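PDB 4KW3: initiator protein NS1 from Human bocavirus, which probably binds the viral replication origin, unwinds it and nicks one DNA strand to start rolling-circle replication, the origin-recognition and nicking part being the N-terminal domain described here. Local coordinates for residues P6-A10 and Y260-L264; F16-K21 and G183-L188. One frame throughout, in Å; residues are numbered along the deposited sequence.

Interaction 1: residues P6-A10 and Y260-L264; sequences PVIRA and YHATL
V7, Y260 and I8 carry most of this contact, in which the irregular N-terminal segment P6-A10, extended (polyproline-II-like) at V7 and I8, lies against one turn of the C-terminal helix 257-268; together the segments bury 302 Å². V7 and I8 have phi/psi of -65/132° and -68/136°, without strand pairing, while Y260-L264 is regular helix with L264 N bonded to Y260 O at 3.1 Å. The closest CA pair is V7 and Y260, 6.5 Å apart. Y260, chi1 t (-161°) and chi2 -82°, reaches out from the helix so that its phenol meets the segment at the V7-I8 peptide. There the backbone donates a hydrogen bond, I8 N to Y260 OH, 3.0 Å long with an angle of 153° at the hydrogen. V7 CG2 sits over one face of the same ring, 3.7 Å from its centroid and 4° off the normal, a nearly ideal CH-pi contact. The site belongs to the periphery of the nuclease domain: the N-terminal lead-in to strand 15-21 is tied to the last helix, and Y260 and I8 pack on F208 and L205 of helix 204-212, which carries Y211, the predicted nuclease active-site tyrosine. V7, its chi1 (138°) between wells, places CG1 3.4 Å from L264 CD2; V7 CG2 lies 3.8 Å from T263 CG2. L264 (chi1 m, chi2 t) also brings CD2 to 3.5 Å from I8 O. I8, t at both chi angles, places CG2 3.5 Å from Y260 OH while the end of its side chain leads away from the helix.

Interaction 2: residues F16-K21 and G183-L188; sequences FTYVFK and GNMQIL
Strand 185-187, within G183-L188, runs antiparallel to strand 16-21; their short axes make 158° between N-to-C directions and approach to 4.6 Å. G183 has phi/psi 83/3°, where a CB would collide with the preceding carbonyl; its own O accepts Q186 NE2 at 2.9 Å and lies 3.6 Å from K21 CE. N184 (-89/2°) leads into the strand: its O takes K21 N at 2.8 Å, and its ND2 bonds T181 O. M185, a non-hydrogen-bonded pair with F20 (CA-CA 4.7 Å), has chi1 t and chi2 p, which set SD 3.8 Å from F20 CB, near the ring plane at its edge, and CE 3.7 Å from Y18 CB. Q186 and V19 form the hydrogen-bonded pair, V19 N to Q186 O 2.8 Å and Q186 N to V19 O 3.0 Å. This pairing adds strand 185-191 to strand 15-21, which on its other edge bonds strand 114-122, in the central sheet of a Rep-type nuclease domain; V19 packs on H115 and H117, predicted metal ligands of the RCR-2 motif. I187 faces Y18 (CA-CA 4.3 Å), with CG1 over that ring and CD1 4.0 Å from F16 CD2, beside M185, F20 and Y18 on the face covered by helix 134-149. L188 N bonds T17 O at 2.8 Å, and L188 CD2 meets V19 CG2 at 4.0 Å; water 1 bridges L188 O (2.7 Å) to T17 N (2.9 Å).

In the fold
The two contacts share no segment and lie apart, their centres about 25 Å and their nearest atoms about 12 Å from one another, though 6-10 leads along the chain into the strand used by interaction 2. Interaction 2 is partly buried, its centre about 11 Å from the centre of the chain; it joins two strands by repeated backbone hydrogen bonds and covers roughly twice the area of interaction 1. Interaction 1 is a surface contact, its centre about 19 Å from the centre of the chain, joining loop and helix through one side-chain hydrogen bond and apolar packing. Only interaction 2 touches predicted metal ligands; in interaction 1 the L264 side chain stays about 11 Å from that of Y211.

Interaction 1: residues P6-A10 and Y260-L264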
ATOM      1  N   PRO A   6      17.126  -3.830  10.182  1.00 93.48           N
ATOM      2  CA  PRO A   6      16.429  -4.769  11.060  1.00 83.41           C
ATOM      3  C   PRO A   6      15.474  -5.658  10.250  1.00 73.31           C
ATOM      4  O   PRO A   6      14.273  -5.384  10.160  1.00 79.04           O
ATOM      5  CB  PRO A   6      15.627  -3.832  11.972  1.00 85.36           C
ATOM      6  CG  PRO A   6      15.365  -2.568  11.098  1.00 90.86           C
ATOM      7  CD  PRO A   6      16.270  -2.670   9.867  1.00 95.49           C
ATOM      8  N   VAL A   7      16.005  -6.706   9.640  1.00 52.53           N
ATOM      9  CA  VAL A   7      15.182  -7.625   8.855  1.00 47.23           C
ATOM     10  C   VAL A   7      14.140  -8.413   9.700  1.00 49.58           C
ATOM     11  O   VAL A   7      14.469  -8.982  10.732  1.00 54.56           O
ATOM     12  CB  VAL A   7      16.116  -8.557   8.050  1.00 53.12           C
ATOM     13  CG1 VAL A   7      15.654  -9.978   8.052  1.00 46.36           C
ATOM     14  CG2 VAL A   7      16.322  -8.021   6.633  1.00 62.28           C
ATOM     15  N   ILE A   8      12.889  -8.448   9.254  1.00 41.13           N
ATOM     16  CA  ILE A   8      11.830  -9.166   9.963  1.00 45.78           C
ATOM     17  C   ILE A   8      12.094 -10.671   9.892  1.00 50.61           C
ATOM     18  O   ILE A   8      12.489 -11.185   8.845  1.00 44.41           O
ATOM     19  CB  ILE A   8      10.419  -8.825   9.401  1.00 41.32           C
ATOM     20  CG1 ILE A   8       9.331  -9.508  10.217  1.00 42.42           C
ATOM     21  CG2 ILE A   8      10.280  -9.205   7.906  1.00 35.85           C
ATOM     22  CD1 ILE A   8       7.901  -9.123   9.773  1.00 44.61           C
ATOM     23  N   ARG A   9      11.924 -11.373  11.015  1.00 56.86           N
ATOM     24  CA  ARG A   9      12.322 -12.783  11.087  1.00 50.74           C
ATOM     25  C   ARG A   9      11.188 -13.700  11.473  1.00 53.80           C
ATOM     26  O   ARG A   9      11.311 -14.927  11.396  1.00 59.18           O
ATOM     27  CB  ARG A   9      13.483 -12.965  12.058  1.00 45.07           C
ATOM     28  CG  ARG A   9      14.794 -12.443  11.538  1.00 40.23           C
ATOM     29  CD  ARG A   9      15.882 -12.398  12.610  1.00 36.33           C
ATOM     30  NE  ARG A   9      17.111 -11.869  12.008  1.00 55.31           N
ATOM     31  CZ  ARG A   9      17.961 -12.593  11.280  1.00 52.36           C
ATOM     32  NH1 ARG A   9      17.743 -13.890  11.082  1.00 42.48           N
ATOM     33  NH2 ARG A   9      19.035 -12.024  10.760  1.00 51.83           N
ATOM     34  N   ALA A  10      10.068 -13.095  11.849  1.00 49.57           N
ATOM     35  CA  ALA A  10       8.934 -13.844  12.350  1.00 41.21           C
ATOM     36  C   ALA A  10       7.605 -13.184  11.992  1.00 47.07           C
ATOM     37  O   ALA A  10       7.493 -11.953  11.985  1.00 45.92           O
ATOM     38  CB  ALA A  10       9.066 -13.992  13.854  1.00 35.63           C
ATOM     39  N   TYR A 260      17.725  -5.592   1.825  1.00 44.31           N
ATOM     40  CA  TYR A 260      16.718  -6.215   2.701  1.00 43.21           C
ATOM     41  C   TYR A 260      16.263  -7.542   2.115  1.00 41.14           C
ATOM     42  O   TYR A 260      16.266  -8.558   2.806  1.00 45.22           O
ATOM     43  CB  TYR A 260      15.525  -5.282   2.869  1.00 31.32           C
ATOM     44  CG  TYR A 260      14.658  -5.570   4.056  1.00 39.23           C
ATOM     45  CD1 TYR A 260      13.681  -6.564   4.006  1.00 33.55           C
ATOM     46  CD2 TYR A 260      14.758  -4.801   5.211  1.00 38.88           C
ATOM     47  CE1 TYR A 260      12.848  -6.803   5.087  1.00 30.55           C
ATOM     48  CE2 TYR A 260      13.950  -5.034   6.289  1.00 37.29           C
ATOM     49  CZ  TYR A 260      12.991  -6.042   6.231  1.00 43.19           C
ATOM     50  OH  TYR A 260      12.178  -6.264   7.322  1.00 52.34           O
ATOM     51  N   HIS A 261      15.911  -7.531   0.828  1.00 41.19           N
ATOM     52  CA  HIS A 261      15.556  -8.755   0.108  1.00 44.20           C
ATOM     53  C   HIS A 261      16.657  -9.818   0.103  1.00 51.23           C
ATOM     54  O   HIS A 261      16.388 -11.009   0.290  1.00 51.50           O
ATOM     55  CB  HIS A 261      15.202  -8.412  -1.321  1.00 32.61           C
ATOM     56  CG  HIS A 261      14.931  -9.604  -2.176  1.00 35.79           C
ATOM     57  ND1 HIS A 261      15.921 -10.253  -2.884  1.00 36.62           N
ATOM     58  CD2 HIS A 261      13.783 -10.271  -2.436  1.00 41.33           C
ATOM     59  CE1 HIS A 261      15.395 -11.263  -3.548  1.00 33.45           C
ATOM     60  NE2 HIS A 261      14.099 -11.299  -3.292  1.00 44.24           N
ATOM     61  N   ALA A 262      17.891  -9.369  -0.119  1.00 50.75           N
ATOM     62  CA  ALA A 262      19.057 -10.244  -0.176  1.00 49.81           C
ATOM     63  C   ALA A 262      19.253 -10.952   1.164  1.00 45.46           C
ATOM     64  O   ALA A 262      19.503 -12.148   1.208  1.00 47.52           O
ATOM     65  CB  ALA A 262      20.295  -9.441  -0.529  1.00 31.67           C
ATOM     66  N   THR A 263      19.142 -10.199   2.256  1.00 34.95           N
ATOM     67  CA  THR A 263      19.259 -10.773   3.581  1.00 38.59           C
ATOM     68  C   THR A 263      18.179 -11.833   3.834  1.00 53.59           C
ATOM     69  O   THR A 263      18.489 -12.927   4.297  1.00 62.36           O
ATOM     70  CB  THR A 263      19.186  -9.686   4.661  1.00 44.95           C
ATOM     71  OG1 THR A 263      20.266  -8.761   4.478  1.00 54.32           O
ATOM     72  CG2 THR A 263      19.269 -10.300   6.045  1.00 40.08           C
ATOM     73  N   LEU A 264      16.916 -11.522   3.523  1.00 46.86           N
ATOM     74  CA  LEU A 264      15.855 -12.528   3.620  1.00 47.42           C
ATOM     75  C   LEU A 264      16.143 -13.758   2.767  1.00 45.49           C
ATOM     76  O   LEU A 264      15.945 -14.886   3.201  1.00 40.63           O
ATOM     77  CB  LEU A 264      14.485 -11.958   3.247  1.00 38.09           C
ATOM     78  CG  LEU A 264      13.884 -10.955   4.222  1.00 40.93           C
ATOM     79  CD1 LEU A 264      12.509 -10.503   3.735  1.00 43.82           C
ATOM     80  CD2 LEU A 264      13.815 -11.548   5.617  1.00 46.50           C
TER

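Interaction 2: residues F16-K21 and G183-L188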
ATOM      1  N   PHE A  16      -3.220 -13.709   6.745  1.00 44.44           N
ATOM      2  CA  PHE A  16      -4.075 -13.578   5.575  1.00 41.72           C
ATOM      3  C   PHE A  16      -3.623 -12.398   4.736  1.00 36.35           C
ATOM      4  O   PHE A  16      -3.022 -11.446   5.249  1.00 35.71           O
ATOM      5  CB  PHE A  16      -5.542 -13.440   6.010  1.00 32.36           C
ATOM      6  CG  PHE A  16      -6.024 -14.608   6.808  1.00 40.72           C
ATOM      7  CD1 PHE A  16      -5.850 -14.640   8.191  1.00 39.06           C
ATOM      8  CD2 PHE A  16      -6.604 -15.716   6.169  1.00 35.46           C
ATOM      9  CE1 PHE A  16      -6.266 -15.748   8.933  1.00 45.28           C
ATOM     10  CE2 PHE A  16      -7.027 -16.823   6.904  1.00 40.80           C
ATOM     11  CZ  PHE A  16      -6.858 -16.836   8.288  1.00 46.05           C
ATOM     12  N   THR A  17      -3.898 -12.471   3.444  1.00 30.55           N
ATOM     13  CA  THR A  17      -3.483 -11.418   2.524  1.00 31.74           C
ATOM     14  C   THR A  17      -4.693 -10.819   1.809  1.00 39.66           C
ATOM     15  O   THR A  17      -5.541 -11.547   1.260  1.00 44.28           O
ATOM     16  CB  THR A  17      -2.434 -11.949   1.525  1.00 39.30           C
ATOM     17  OG1 THR A  17      -1.303 -12.447   2.257  1.00 36.20           O
ATOM     18  CG2 THR A  17      -1.970 -10.838   0.535  1.00 41.34           C
ATOM     19  N   TYR A  18      -4.796  -9.494   1.857  1.00 41.78           N
ATOM     20  CA  TYR A  18      -5.891  -8.789   1.183  1.00 38.37           C
ATOM     21  C   TYR A  18      -5.374  -7.846   0.095  1.00 41.31           C
ATOM     22  O   TYR A  18      -4.230  -7.365   0.146  1.00 39.65           O
ATOM     23  CB  TYR A  18      -6.702  -7.962   2.180  1.00 33.50           C
ATOM     24  CG  TYR A  18      -7.382  -8.750   3.282  1.00 40.47           C
ATOM     25  CD1 TYR A  18      -6.710  -9.069   4.456  1.00 36.71           C
ATOM     26  CD2 TYR A  18      -8.709  -9.142   3.162  1.00 39.43           C
ATOM     27  CE1 TYR A  18      -7.341  -9.761   5.479  1.00 35.95           C
ATOM     28  CE2 TYR A  18      -9.335  -9.844   4.158  1.00 40.79           C
ATOM     29  CZ  TYR A  18      -8.650 -10.156   5.321  1.00 41.34           C
ATOM     30  OH  TYR A  18      -9.295 -10.876   6.319  1.00 43.69           O
ATOM     31  N   VAL A  19      -6.236  -7.560  -0.876  1.00 38.98           N
ATOM     32  CA  VAL A  19      -5.954  -6.506  -1.831  1.00 34.62           C
ATOM     33  C   VAL A  19      -7.049  -5.451  -1.769  1.00 38.50           C
ATOM     34  O   VAL A  19      -8.232  -5.740  -1.985  1.00 40.39           O
ATOM     35  CB  VAL A  19      -5.821  -7.018  -3.280  1.00 43.30           C
ATOM     36  CG1 VAL A  19      -5.579  -5.818  -4.220  1.00 35.21           C
ATOM     37  CG2 VAL A  19      -4.672  -7.979  -3.383  1.00 43.92           C
ATOM     38  N   PHE A  20      -6.629  -4.225  -1.468  1.00 37.23           N
ATOM     39  CA  PHE A  20      -7.504  -3.068  -1.468  1.00 35.78           C
ATOM     40  C   PHE A  20      -7.311  -2.309  -2.775  1.00 44.24           C
ATOM     41  O   PHE A  20      -6.186  -2.032  -3.150  1.00 43.89           O
ATOM     42  CB  PHE A  20      -7.169  -2.150  -0.285  1.00 38.27           C
ATOM     43  CG  PHE A  20      -7.736  -0.764  -0.423  1.00 47.23           C
ATOM     44  CD1 PHE A  20      -9.047  -0.499  -0.054  1.00 45.10           C
ATOM     45  CD2 PHE A  20      -6.964   0.273  -0.939  1.00 47.89           C
ATOM     46  CE1 PHE A  20      -9.578   0.769  -0.195  1.00 45.30           C
ATOM     47  CE2 PHE A  20      -7.492   1.548  -1.079  1.00 48.65           C
ATOM     48  CZ  PHE A  20      -8.799   1.797  -0.699  1.00 44.47           C
ATOM     49  N   LYS A  21      -8.401  -2.007  -3.477  1.00 49.39           N
ATOM     50  CA  LYS A  21      -8.373  -1.182  -4.690  1.00 44.17           C
ATOM     51  C   LYS A  21      -8.936   0.202  -4.374  1.00 47.16           C
ATOM     52  O   LYS A  21     -10.060   0.309  -3.894  1.00 45.86           O
ATOM     53  CB  LYS A  21      -9.249  -1.797  -5.778  1.00 48.09           C
ATOM     54  CG  LYS A  21      -8.524  -2.509  -6.889  1.00 62.62           C
ATOM     55  CD  LYS A  21      -9.449  -2.694  -8.106  1.00 78.56           C
ATOM     56  CE  LYS A  21     -10.511  -3.788  -7.887  1.00 85.50           C
ATOM     57  NZ  LYS A  21     -10.173  -5.103  -8.524  1.00 84.46           N
ATOM     58  N   GLY A 183     -15.964  -5.306  -5.017  1.00 43.57           N
ATOM     59  CA  GLY A 183     -14.773  -5.991  -5.495  1.00 42.48           C
ATOM     60  C   GLY A 183     -13.458  -5.299  -5.162  1.00 51.10           C
ATOM     61  O   GLY A 183     -12.391  -5.765  -5.553  1.00 57.64           O
ATOM     62  N   ASN A 184     -13.538  -4.189  -4.434  1.00 48.62           N
ATOM     63  CA  ASN A 184     -12.377  -3.370  -4.096  1.00 47.07           C
ATOM     64  C   ASN A 184     -11.689  -3.780  -2.809  1.00 45.24           C
ATOM     65  O   ASN A 184     -10.749  -3.129  -2.357  1.00 43.57           O
ATOM     66  CB  ASN A 184     -12.785  -1.908  -4.015  1.00 53.14           C
ATOM     67  CG  ASN A 184     -13.422  -1.438  -5.281  1.00 52.34           C
ATOM     68  OD1 ASN A 184     -12.780  -1.408  -6.324  1.00 58.12           O
ATOM     69  ND2 ASN A 184     -14.694  -1.093  -5.213  1.00 51.87           N
ATOM     70  N   MET A 185     -12.196  -4.833  -2.186  1.00 46.08           N
ATOM     71  CA  MET A 185     -11.522  -5.412  -1.034  1.00 52.06           C
ATOM     72  C   MET A 185     -11.658  -6.924  -1.171  1.00 55.68           C
ATOM     73  O   MET A 185     -12.759  -7.471  -1.065  1.00 59.01           O
ATOM     74  CB  MET A 185     -12.137  -4.915   0.288  1.00 46.57           C
ATOM     75  CG  MET A 185     -11.283  -5.241   1.497  1.00 41.60           C
ATOM     76  SD  MET A 185      -9.647  -4.509   1.270  1.00 54.46           S
ATOM     77  CE  MET A 185      -8.831  -4.992   2.753  1.00 35.17           C
ATOM     78  N   GLN A 186     -10.550  -7.602  -1.440  1.00 43.91           N
ATOM     79  CA  GLN A 186     -10.618  -9.043  -1.657  1.00 41.29           C
ATOM     80  C   GLN A 186      -9.548  -9.750  -0.868  1.00 46.74           C
ATOM     81  O   GLN A 186      -8.484  -9.178  -0.617  1.00 47.56           O
ATOM     82  CB  GLN A 186     -10.520  -9.382  -3.145  1.00 38.63           C
ATOM     83  CG  GLN A 186     -11.692  -8.811  -3.945  1.00 50.04           C
ATOM     84  CD  GLN A 186     -11.765  -9.353  -5.346  1.00 61.69           C
ATOM     85  OE1 GLN A 186     -11.800 -10.562  -5.539  1.00 79.52           O
ATOM     86  NE2 GLN A 186     -11.785  -8.469  -6.333  1.00 66.08           N
ATOM     87  N   ILE A 187      -9.850 -10.971  -0.430  1.00 42.28           N
ATOM     88  CA  ILE A 187      -8.844 -11.802   0.217  1.00 38.00           C
ATOM     89  C   ILE A 187      -8.187 -12.700  -0.851  1.00 47.03           C
ATOM     90  O   ILE A 187      -8.860 -13.191  -1.749  1.00 47.31           O
ATOM     91  CB  ILE A 187      -9.472 -12.632   1.363  1.00 34.56           C
ATOM     92  CG1 ILE A 187      -8.403 -13.335   2.200  1.00 41.79           C
ATOM     93  CG2 ILE A 187     -10.508 -13.639   0.856  1.00 34.86           C
ATOM     94  CD1 ILE A 187      -8.904 -13.713   3.601  1.00 43.45           C
ATOM     95  N   LEU A 188      -6.874 -12.901  -0.776  1.00 47.95           N
ATOM     96  CA  LEU A 188      -6.223 -13.845  -1.683  1.00 41.33           C
ATOM     97  C   LEU A 188      -6.413 -15.290  -1.259  1.00 46.87           C
ATOM     98  O   LEU A 188      -6.036 -15.686  -0.160  1.00 50.16           O
ATOM     99  CB  LEU A 188      -4.732 -13.573  -1.825  1.00 40.46           C
ATOM    100  CG  LEU A 188      -4.382 -12.212  -2.411  1.00 43.43           C
ATOM    101  CD1 LEU A 188      -2.909 -12.205  -2.773  1.00 36.29           C
ATOM    102  CD2 LEU A 188      -5.286 -11.904  -3.599  1.00 34.97           C
TER
HETATM  103  O   HOH W   1      -4.935 -14.828   2.177  1.00 44.97           O